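Local atomic coordinates of isocitrate dehydrogenase [NAD] subunit 1 (Saccharomyces cerevisiae, PDB entry 3BLX), a protein that catalyses, within an octamer of IDH1 and IDH2 subunits, the NAD-dependent oxidative decarboxylation of isocitrate to 2-oxoglutarate in the mitochondrial citric acid cycle, and also binds mitochondrial mRNA leaders. Residues S112-V116 against H316-A320; V268-G272 against A290-S294; N284-T289 against S334-T339; R310-A314 against K345-M349. One frame throughout, in Å; residues are numbered along the deposited sequence.

Interaction 1. Residues S112-V116 against H316-A320; sequences SLKGV and HETIA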
loop_
_atom_site.group_PDB
_atom_site.type_symbol
_atom_site.label_atom_id
_atom_site.label_comp_id
_atom_site.label_asym_id
_atom_site.label_seq_id
_atom_site.Cartn_x
_atom_site.Cartn_y
_atom_site.Cartn_z
ATOM N N SER E 112 -32.698 2.599 -31.411
ATOM C CA SER E 112 -33.493 3.335 -32.410
ATOM C C SER E 112 -34.533 4.288 -31.772
ATOM O O SER E 112 -35.152 3.971 -30.749
ATOM C CB SER E 112 -34.187 2.359 -33.366
ATOM O OG SER E 112 -33.352 1.989 -34.460
ATOM N N LEU E 113 -34.722 5.458 -32.373
ATOM C CA LEU E 113 -35.650 6.442 -31.822
ATOM C C LEU E 113 -36.948 6.538 -32.619
ATOM O O LEU E 113 -36.933 6.441 -33.853
ATOM C CB LEU E 113 -34.983 7.804 -31.752
ATOM C CG LEU E 113 -33.927 7.928 -30.664
ATOM C CD1 LEU E 113 -32.648 8.498 -31.261
ATOM C CD2 LEU E 113 -34.448 8.783 -29.511
ATOM N N LYS E 114 -38.054 6.760 -31.906
ATOM C CA LYS E 114 -39.392 6.653 -32.481
ATOM C C LYS E 114 -39.603 7.482 -33.752
ATOM O O LYS E 114 -40.175 6.984 -34.727
ATOM C CB LYS E 114 -40.480 6.979 -31.453
ATOM C CG LYS E 114 -41.821 6.309 -31.782
ATOM C CD LYS E 114 -42.988 7.312 -31.787
ATOM C CE LYS E 114 -43.606 7.533 -30.407
ATOM N NZ LYS E 114 -44.617 6.482 -30.062
ATOM N N GLY E 115 -39.149 8.733 -33.773
ATOM C CA GLY E 115 -39.383 9.531 -34.966
ATOM C C GLY E 115 -38.211 9.781 -35.913
ATOM O O GLY E 115 -38.112 10.866 -36.506
ATOM N N VAL E 116 -37.317 8.802 -36.059
ATOM C CA VAL E 116 -36.156 8.977 -36.930
ATOM C C VAL E 116 -36.155 7.970 -38.084
ATOM O O VAL E 116 -36.150 6.757 -37.861
ATOM C CB VAL E 116 -34.827 8.897 -36.155
ATOM C CG1 VAL E 116 -33.652 9.011 -37.097
ATOM C CG2 VAL E 116 -34.750 10.010 -35.190
ATOM N N HIS E 316 -37.581 11.875 -26.016
ATOM C CA HIS E 316 -38.134 10.878 -26.922
ATOM C C HIS E 316 -39.423 11.376 -27.572
ATOM O O HIS E 316 -39.676 11.128 -28.751
ATOM C CB HIS E 316 -38.394 9.570 -26.189
ATOM C CG HIS E 316 -37.148 8.835 -25.820
ATOM N ND1 HIS E 316 -36.160 8.543 -26.734
ATOM C CD2 HIS E 316 -36.722 8.335 -24.636
ATOM C CE1 HIS E 316 -35.183 7.893 -26.132
ATOM N NE2 HIS E 316 -35.498 7.755 -24.857
ATOM N N GLU E 317 -40.221 12.087 -26.778
ATOM C CA GLU E 317 -41.489 12.651 -27.211
ATOM C C GLU E 317 -41.221 13.777 -28.192
ATOM O O GLU E 317 -41.823 13.830 -29.265
ATOM C CB GLU E 317 -42.251 13.189 -26.000
ATOM C CG GLU E 317 -43.753 13.364 -26.177
ATOM C CD GLU E 317 -44.453 13.654 -24.855
ATOM O OE1 GLU E 317 -44.352 12.817 -23.924
ATOM O OE2 GLU E 317 -45.101 14.719 -24.746
ATOM N N THR E 318 -40.308 14.672 -27.829
ATOM C CA THR E 318 -39.956 15.773 -28.713
ATOM C C THR E 318 -39.456 15.312 -30.090
ATOM O O THR E 318 -39.806 15.903 -31.105
ATOM C CB THR E 318 -38.923 16.690 -28.090
ATOM O OG1 THR E 318 -39.460 17.274 -26.900
ATOM C CG2 THR E 318 -38.525 17.793 -29.067
ATOM N N ILE E 319 -38.641 14.266 -30.139
ATOM C CA ILE E 319 -38.124 13.829 -31.429
ATOM C C ILE E 319 -39.158 12.961 -32.175
ATOM O O ILE E 319 -39.145 12.881 -33.411
ATOM C CB ILE E 319 -36.665 13.161 -31.383
ATOM C CG1 ILE E 319 -36.736 11.646 -31.410
ATOM C CG2 ILE E 319 -35.788 13.668 -30.247
ATOM C CD1 ILE E 319 -36.619 11.105 -32.815
ATOM N N ALA E 320 -40.069 12.333 -31.437
ATOM C CA ALA E 320 -41.145 11.554 -32.066
ATOM C C ALA E 320 -42.090 12.403 -32.942
ATOM O O ALA E 320 -42.497 11.978 -34.026
ATOM C CB ALA E 320 -41.928 10.801 -31.023
#
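Ile319, near the C-terminal end of helix 306-320, lays its CD1 methyl against one face of the type I beta turn Leu113-Val116. The tight part of the contact gathers round that methyl, where three residues of the turn converge: Val116 meets it through CG2, Leu113 CB stands 3.8 Å from it, and the amide N of Gly115 is 3.6 Å away. Leu113 also reaches the preceding turn of the helix. With CG anti to its own carbonyl carbon (chi1 -72°), its CD2 comes in the ring plane to the edge of His316, 3.3 Å from ND1, the two side chains crossing at about a right angle. Gly115 brings the backbones closest, its CA 4.0 Å from that of Ala320, with no side chain of its own standing between them. The solvent side is looser. There the bent aliphatic chain of Lys114 passes Ala320, with CE 3.7 Å from CB, while its ammonium end leads away from the helix. The turn closes on itself through Val116 N to Leu113 O, and Ser112 OG bonds Ile123 N across the loop. These polar bonds serve the turn and its loop, and the contact itself rests on apolar packing.

Interaction 2. Residues V268-G272 against A290-S294; sequences VFEPG and AMILS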
loop_
_atom_site.group_PDB
_atom_site.type_symbol
_atom_site.label_atom_id
_atom_site.label_comp_id
_atom_site.label_asym_id
_atom_site.label_seq_id
_atom_site.Cartn_x
_atom_site.Cartn_y
_atom_site.Cartn_z
ATOM N N VAL E 268 -17.460 8.562 -16.113
ATOM C CA VAL E 268 -17.496 9.772 -16.911
ATOM C C VAL E 268 -18.482 9.553 -18.046
ATOM O O VAL E 268 -18.352 8.600 -18.814
ATOM C CB VAL E 268 -16.105 10.083 -17.505
ATOM C CG1 VAL E 268 -16.212 11.154 -18.575
ATOM C CG2 VAL E 268 -15.117 10.487 -16.421
ATOM N N PHE E 269 -19.472 10.430 -18.147
ATOM C CA PHE E 269 -20.533 10.265 -19.138
ATOM C C PHE E 269 -20.336 11.181 -20.323
ATOM O O PHE E 269 -19.908 12.315 -20.156
ATOM C CB PHE E 269 -21.900 10.460 -18.484
ATOM C CG PHE E 269 -22.183 9.440 -17.428
ATOM C CD1 PHE E 269 -22.882 8.286 -17.728
ATOM C CD2 PHE E 269 -21.653 9.586 -16.164
ATOM C CE1 PHE E 269 -23.104 7.336 -16.766
ATOM C CE2 PHE E 269 -21.867 8.640 -15.190
ATOM C CZ PHE E 269 -22.607 7.507 -15.497
ATOM N N GLU E 270 -20.619 10.668 -21.522
ATOM C CA GLU E 270 -20.248 11.351 -22.764
ATOM C C GLU E 270 -20.810 10.596 -23.935
ATOM O O GLU E 270 -20.934 9.381 -23.881
ATOM C CB GLU E 270 -18.726 11.426 -22.920
ATOM C CG GLU E 270 -18.110 10.190 -23.561
ATOM C CD GLU E 270 -16.686 10.412 -24.105
ATOM O OE1 GLU E 270 -16.313 11.573 -24.389
ATOM O OE2 GLU E 270 -15.934 9.417 -24.258
ATOM N N PRO E 271 -21.150 11.312 -25.005
ATOM C CA PRO E 271 -21.713 10.704 -26.218
ATOM C C PRO E 271 -20.863 9.530 -26.740
ATOM O O PRO E 271 -19.635 9.628 -26.883
ATOM C CB PRO E 271 -21.707 11.856 -27.217
ATOM C CG PRO E 271 -21.753 13.083 -26.391
ATOM C CD PRO E 271 -20.956 12.763 -25.149
ATOM N N GLY E 272 -21.542 8.428 -27.037
ATOM C CA GLY E 272 -20.892 7.177 -27.286
ATOM C C GLY E 272 -20.132 7.060 -28.592
ATOM O O GLY E 272 -19.387 6.090 -28.782
ATOM N N ALA E 290 -27.490 13.115 -27.778
ATOM C CA ALA E 290 -26.503 12.183 -27.258
ATOM C C ALA E 290 -25.999 12.662 -25.922
ATOM O O ALA E 290 -25.919 11.897 -24.987
ATOM C CB ALA E 290 -25.342 11.993 -28.243
ATOM N N MET E 291 -25.662 13.936 -25.836
ATOM C CA MET E 291 -25.264 14.542 -24.567
ATOM C C MET E 291 -26.380 14.463 -23.502
ATOM O O MET E 291 -26.126 14.095 -22.374
ATOM C CB MET E 291 -24.822 15.990 -24.772
ATOM C CG MET E 291 -24.154 16.568 -23.597
ATOM S SD MET E 291 -22.707 15.620 -23.156
ATOM C CE MET E 291 -21.603 16.040 -24.488
ATOM N N ILE E 292 -27.612 14.779 -23.875
ATOM C CA ILE E 292 -28.702 14.729 -22.936
ATOM C C ILE E 292 -28.958 13.305 -22.420
ATOM O O ILE E 292 -29.119 13.087 -21.216
ATOM C CB ILE E 292 -29.997 15.296 -23.557
ATOM C CG1 ILE E 292 -29.759 16.720 -24.087
ATOM C CG2 ILE E 292 -31.133 15.290 -22.524
ATOM C CD1 ILE E 292 -30.941 17.328 -24.861
ATOM N N LEU E 293 -29.019 12.345 -23.337
ATOM C CA LEU E 293 -29.228 10.959 -22.968
ATOM C C LEU E 293 -28.075 10.413 -22.110
ATOM O O LEU E 293 -28.283 9.624 -21.190
ATOM C CB LEU E 293 -29.422 10.101 -24.218
ATOM C CG LEU E 293 -30.728 10.405 -24.946
ATOM C CD1 LEU E 293 -30.945 9.463 -26.111
ATOM C CD2 LEU E 293 -31.881 10.321 -23.969
ATOM N N SER E 294 -26.858 10.828 -22.420
ATOM C CA SER E 294 -25.725 10.441 -21.611
ATOM C C SER E 294 -25.922 11.051 -20.240
ATOM O O SER E 294 -25.619 10.434 -19.235
ATOM C CB SER E 294 -24.424 10.955 -22.233
ATOM O OG SER E 294 -24.151 10.261 -23.433
#
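Pro271 lies against helix 289-302 just after strand 267-269 has ended, and the apolar part of the contact is built round its ring. CB faces the methyl of Ala290, with Pro271 CB and Ala290 CB 3.8 Å apart. The other end of the ring is met by Met291: its CG is anti to the backbone N (chi1 -168°), and bends at the next two torsions bring the tip round so that CE sits 3.4 Å from Pro271 CD. Leu80 and Leu77 of strand 75-80 continue this packing on Pro271 and Met291 respectively.

The polar part is organised by Ser294. Its OG donates to Ala290 O, one turn back, at 2.9 Å, and Ser294 N bonds the same oxygen, the two donors arriving from opposite faces of the carbonyl plane. OG also passes 3.4 Å from Glu270 O and takes part in a bond with Gly259 N of strand 258-262.

A third, lighter kind of contact is made by Phe269, whose ring atom CD1 stands 3.8 Å obliquely from Ser294 O. Glu270 turns away from the helix and forms a salt bridge with Arg274; its side chain is about 7 Å from that of Arg129, which by similarity binds substrate. The helix side is thus mostly apolar, while the Glu270 carboxylate is left near the probable substrate arginines, consistent with this turn bordering the active site.

Interaction 3. Residues N284-T289 against S334-T339; sequences NVANPT and STTDFT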
loop_
_atom_site.group_PDB
_atom_site.type_symbol
_atom_site.label_atom_id
_atom_site.label_comp_id
_atom_site.label_asym_id
_atom_site.label_seq_id
_atom_site.Cartn_x
_atom_site.Cartn_y
_atom_site.Cartn_z
ATOM N N ASN E 284 -25.146 26.919 -33.494
ATOM C CA ASN E 284 -26.419 26.479 -32.941
ATOM C C ASN E 284 -27.217 25.494 -33.778
ATOM O O ASN E 284 -28.438 25.602 -33.839
ATOM C CB ASN E 284 -27.290 27.685 -32.621
ATOM C CG ASN E 284 -28.274 27.405 -31.506
ATOM O OD1 ASN E 284 -29.435 27.832 -31.550
ATOM N ND2 ASN E 284 -27.810 26.677 -30.487
ATOM N N VAL E 285 -26.549 24.523 -34.400
ATOM C CA VAL E 285 -27.260 23.564 -35.243
ATOM C C VAL E 285 -27.133 22.108 -34.789
ATOM O O VAL E 285 -27.875 21.237 -35.268
ATOM C CB VAL E 285 -26.822 23.667 -36.733
ATOM C CG1 VAL E 285 -27.172 25.014 -37.295
ATOM C CG2 VAL E 285 -25.343 23.420 -36.877
ATOM N N ALA E 286 -26.181 21.853 -33.887
ATOM C CA ALA E 286 -25.809 20.491 -33.471
ATOM C C ALA E 286 -26.900 19.755 -32.663
ATOM O O ALA E 286 -27.649 20.381 -31.935
ATOM C CB ALA E 286 -24.524 20.538 -32.697
ATOM N N ASN E 287 -27.000 18.437 -32.815
ATOM C CA ASN E 287 -27.969 17.664 -32.051
ATOM C C ASN E 287 -27.464 17.383 -30.645
ATOM O O ASN E 287 -26.415 16.756 -30.491
ATOM C CB ASN E 287 -28.274 16.343 -32.761
ATOM C CG ASN E 287 -29.565 15.712 -32.275
ATOM O OD1 ASN E 287 -30.169 16.183 -31.304
ATOM N ND2 ASN E 287 -29.998 14.642 -32.947
ATOM N N PRO E 288 -28.203 17.839 -29.603
ATOM C CA PRO E 288 -27.786 17.674 -28.203
ATOM C C PRO E 288 -28.262 16.359 -27.608
ATOM O O PRO E 288 -27.917 16.088 -26.472
ATOM C CB PRO E 288 -28.488 18.820 -27.477
ATOM C CG PRO E 288 -29.445 19.401 -28.459
ATOM C CD PRO E 288 -29.493 18.532 -29.674
ATOM N N THR E 289 -29.036 15.574 -28.356
ATOM C CA THR E 289 -29.625 14.327 -27.861
ATOM C C THR E 289 -28.641 13.362 -27.156
ATOM O O THR E 289 -28.931 12.857 -26.075
ATOM C CB THR E 289 -30.379 13.580 -29.006
ATOM O OG1 THR E 289 -31.410 14.419 -29.509
ATOM C CG2 THR E 289 -30.999 12.314 -28.523
ATOM N N SER E 334 -32.903 24.943 -34.484
ATOM C CA SER E 334 -31.593 25.067 -33.841
ATOM C C SER E 334 -31.526 24.237 -32.558
ATOM O O SER E 334 -32.555 23.767 -32.061
ATOM C CB SER E 334 -31.332 26.531 -33.485
ATOM O OG SER E 334 -32.088 26.917 -32.347
ATOM N N THR E 335 -30.326 24.079 -32.004
ATOM C CA THR E 335 -30.185 23.241 -30.820
ATOM C C THR E 335 -30.969 23.890 -29.687
ATOM O O THR E 335 -31.618 23.209 -28.920
ATOM C CB THR E 335 -28.688 22.899 -30.433
ATOM O OG1 THR E 335 -28.325 23.524 -29.202
ATOM C CG2 THR E 335 -27.703 23.321 -31.496
ATOM N N THR E 336 -30.929 25.215 -29.628
ATOM C CA THR E 336 -31.704 26.000 -28.673
ATOM C C THR E 336 -33.221 25.771 -28.767
ATOM O O THR E 336 -33.897 25.615 -27.748
ATOM C CB THR E 336 -31.399 27.492 -28.849
ATOM O OG1 THR E 336 -30.307 27.838 -28.001
ATOM C CG2 THR E 336 -32.589 28.363 -28.477
ATOM N N ASP E 337 -33.756 25.746 -29.987
ATOM C CA ASP E 337 -35.176 25.487 -30.183
ATOM C C ASP E 337 -35.525 24.123 -29.612
ATOM O O ASP E 337 -36.520 23.952 -28.911
ATOM C CB ASP E 337 -35.556 25.537 -31.672
ATOM C CG ASP E 337 -35.451 26.947 -32.270
ATOM O OD1 ASP E 337 -35.508 27.944 -31.497
ATOM O OD2 ASP E 337 -35.309 27.052 -33.518
ATOM N N PHE E 338 -34.690 23.149 -29.927
ATOM C CA PHE E 338 -34.908 21.774 -29.522
ATOM C C PHE E 338 -34.891 21.674 -28.002
ATOM O O PHE E 338 -35.742 21.023 -27.405
ATOM C CB PHE E 338 -33.833 20.888 -30.162
ATOM C CG PHE E 338 -33.989 19.437 -29.882
ATOM C CD1 PHE E 338 -35.118 18.763 -30.288
ATOM C CD2 PHE E 338 -32.993 18.736 -29.227
ATOM C CE1 PHE E 338 -35.262 17.412 -30.039
ATOM C CE2 PHE E 338 -33.133 17.385 -28.971
ATOM C CZ PHE E 338 -34.269 16.723 -29.377
ATOM N N THR E 339 -33.919 22.332 -27.382
ATOM C CA THR E 339 -33.800 22.346 -25.935
ATOM C C THR E 339 -35.048 22.939 -25.298
ATOM O O THR E 339 -35.630 22.334 -24.381
ATOM C CB THR E 339 -32.583 23.160 -25.461
ATOM O OG1 THR E 339 -31.386 22.608 -26.017
ATOM C CG2 THR E 339 -32.487 23.133 -23.949
#
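A capping box starts helix 335-347, and Asn284 docks directly on it. Ser334 is the N-cap: with OG between its backbone N and carbonyl carbon (chi1 75°), it accepts from Asp337 N at 3.1 Å, while Asp337 OD2 returns a weak bond to Ser334 N. Asn284 adds two grips. Its O accepts from Thr335 N at 3.0 Å, with the donor lying above the carbonyl plane, so an N-H of the first helical turn is satisfied from the loop. Its side chain reaches the cap as well, where Ser334 OG gives a weak bond to Asn284 OD1 at 2.9 Å. The amide then lies across Thr335, ND2 3.4 Å from OG1.

Further along, the loop packs on one side of the helix. Thr335 CG2 faces the oxygen of Ala286, and the Pro288 ring meets Phe338, CD to CD2 at 3.5 Å. Thr289 OG1 approaches the same aromatic ring at CE2, also at 3.5 Å. That hydroxyl is held by Asn287 OD1, which accepts both Thr289 OG1 (2.8 Å) and Thr289 N from the same face of its amide and so caps the start of helix 289-302; Asn287 ND2 is bonded in turn to Asp328.

Two helix starts are thereby fastened by one loop. Helix 27-42 borders them through Val28, Glu31 and Ser35, the last bonded to Thr339, and Phe338 continues onto Thr318 and Ile319 of helix 306-320.

Interaction 4. Residues R310-A314 against K345-M349; sequences RISKA and KLSTM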
loop_
_atom_site.group_PDB
_atom_site.type_symbol
_atom_site.label_atom_id
_atom_site.label_comp_id
_atom_site.label_asym_id
_atom_site.label_seq_id
_atom_site.Cartn_x
_atom_site.Cartn_y
_atom_site.Cartn_z
ATOM N N ARG E 310 -38.036 11.313 -16.522
ATOM C CA ARG E 310 -38.743 12.463 -17.052
ATOM C C ARG E 310 -38.007 13.077 -18.239
ATOM O O ARG E 310 -38.592 13.267 -19.307
ATOM C CB ARG E 310 -38.963 13.502 -15.952
ATOM C CG ARG E 310 -39.977 13.078 -14.899
ATOM C CD ARG E 310 -39.941 14.007 -13.705
ATOM N NE ARG E 310 -39.977 15.416 -14.092
ATOM C CZ ARG E 310 -41.087 16.059 -14.427
ATOM N NH1 ARG E 310 -42.242 15.407 -14.429
ATOM N NH2 ARG E 310 -41.040 17.343 -14.760
ATOM N N ILE E 311 -36.724 13.371 -18.047
ATOM C CA ILE E 311 -35.911 13.973 -19.092
ATOM C C ILE E 311 -35.848 13.082 -20.312
ATOM O O ILE E 311 -35.872 13.557 -21.445
ATOM C CB ILE E 311 -34.503 14.243 -18.626
ATOM C CG1 ILE E 311 -34.521 15.365 -17.591
ATOM C CG2 ILE E 311 -33.631 14.589 -19.820
ATOM C CD1 ILE E 311 -33.175 15.622 -16.966
ATOM N N SER E 312 -35.795 11.781 -20.075
ATOM C CA SER E 312 -35.749 10.830 -21.168
ATOM C C SER E 312 -37.060 10.796 -21.965
ATOM O O SER E 312 -37.050 10.705 -23.191
ATOM C CB SER E 312 -35.408 9.435 -20.644
ATOM O OG SER E 312 -35.161 8.526 -21.714
ATOM N N LYS E 313 -38.188 10.850 -21.266
ATOM C CA LYS E 313 -39.493 10.845 -21.925
ATOM C C LYS E 313 -39.674 12.134 -22.737
ATOM O O LYS E 313 -40.083 12.111 -23.893
ATOM C CB LYS E 313 -40.610 10.693 -20.897
ATOM C CG LYS E 313 -41.974 10.397 -21.492
ATOM C CD LYS E 313 -43.031 10.248 -20.405
ATOM C CE LYS E 313 -44.366 9.830 -20.994
ATOM N NZ LYS E 313 -45.378 9.585 -19.928
ATOM N N ALA E 314 -39.337 13.258 -22.131
ATOM C CA ALA E 314 -39.338 14.526 -22.843
ATOM C C ALA E 314 -38.581 14.503 -24.187
ATOM O O ALA E 314 -39.108 14.968 -25.190
ATOM C CB ALA E 314 -38.818 15.662 -21.928
ATOM N N LYS E 345 -42.097 20.577 -22.582
ATOM C CA LYS E 345 -42.870 19.368 -22.264
ATOM C C LYS E 345 -42.631 18.956 -20.831
ATOM O O LYS E 345 -43.406 18.188 -20.268
ATOM C CB LYS E 345 -42.514 18.191 -23.183
ATOM C CG LYS E 345 -42.137 18.628 -24.567
ATOM C CD LYS E 345 -42.449 17.558 -25.589
ATOM C CE LYS E 345 -43.926 17.576 -25.946
ATOM N NZ LYS E 345 -44.195 16.722 -27.118
ATOM N N LEU E 346 -41.541 19.459 -20.258
ATOM C CA LEU E 346 -41.148 19.129 -18.898
ATOM C C LEU E 346 -41.999 19.852 -17.855
ATOM O O LEU E 346 -42.427 19.231 -16.884
ATOM C CB LEU E 346 -39.665 19.439 -18.693
ATOM C CG LEU E 346 -38.696 18.268 -18.463
ATOM C CD1 LEU E 346 -39.307 16.923 -18.772
ATOM C CD2 LEU E 346 -37.422 18.483 -19.248
ATOM N N SER E 347 -42.236 21.151 -18.055
ATOM C CA SER E 347 -43.077 21.924 -17.134
ATOM C C SER E 347 -44.522 21.416 -17.095
ATOM O O SER E 347 -45.141 21.365 -16.030
ATOM C CB SER E 347 -43.051 23.400 -17.494
ATOM O OG SER E 347 -43.387 23.566 -18.858
ATOM N N THR E 348 -45.054 21.029 -18.249
ATOM C CA THR E 348 -46.407 20.486 -18.320
ATOM C C THR E 348 -46.442 19.002 -17.948
ATOM O O THR E 348 -47.522 18.404 -17.896
ATOM C CB THR E 348 -47.045 20.654 -19.731
ATOM O OG1 THR E 348 -46.860 19.463 -20.512
ATOM C CG2 THR E 348 -46.448 21.862 -20.469
ATOM N N MET E 349 -45.269 18.406 -17.715
ATOM C CA MET E 349 -45.182 16.956 -17.455
ATOM C C MET E 349 -45.756 16.535 -16.115
ATOM O O MET E 349 -46.323 15.432 -16.046
ATOM C CB MET E 349 -43.749 16.419 -17.554
ATOM C CG MET E 349 -43.506 15.547 -18.775
ATOM S SD MET E 349 -42.564 14.063 -18.392
ATOM C CE MET E 349 -43.875 12.839 -18.197
ATOM O OXT MET E 349 -45.635 17.264 -15.114
#
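The guanidinium of Arg310 has Met349 SD and Leu346 CD1 over one face, and the chain-terminal carboxylate comes to its edge: Met349 OXT lies in the plane, in a long salt bridge of 3.9 Å to NH1. At NH2 a weak bond runs to Leu346 O, 3.2 Å long and bent to 132°. The stronger partner of this group is Glu43, which forms a salt bridge with NH2. The Arg310 and Met349 side chains run antiparallel, side by side, and Met349 CB comes within 3.6 Å of NH1.

Beyond the SD, Met349 carries on to Lys313. That lysine leaves the helix with its chain straight from CG outward, chi2 to chi4 all near 180°, and its CD receives Met349 CE at 3.5 Å. Deeper in, Leu346 turns CD1 onto the methyl of Ala314, 3.4 Å from CB. Lys345 lies along the Ala314 end of the contact, its CD 4.2 Å from Ala314 O and its NZ paired with Glu321.

Here the C-terminal part of helix 335-347 and the chain terminus rest on helix 306-320. Ile39 of helix 27-42 touches both Leu346 and Ile311, and Ile311 also packs on Ile292 and Leu299 of helix 289-302.

In the fold
From the N terminus, interaction 1 opens first, at the loop after strand 105-111, and closes some 200 residues later on helix 306-320. Interaction 2 is nested inside that long loop and closes a short one, from strand 267-269 to helix 289-302. Interaction 3 starts within the short loop and ends on helix 335-347, so it crosses both. Interaction 4 opens after interaction 2 has closed and crosses interactions 1 and 3. Interactions 1 and 3 touch through helices 306-320 and 335-347, Glu317 of interaction 1 pairs weakly with Lys345 of interaction 4, and interactions 2 and 4 meet where helix 289-302 packs on helix 306-320. Together they bind the last three helices to one another, to a sheet strand and to two loops.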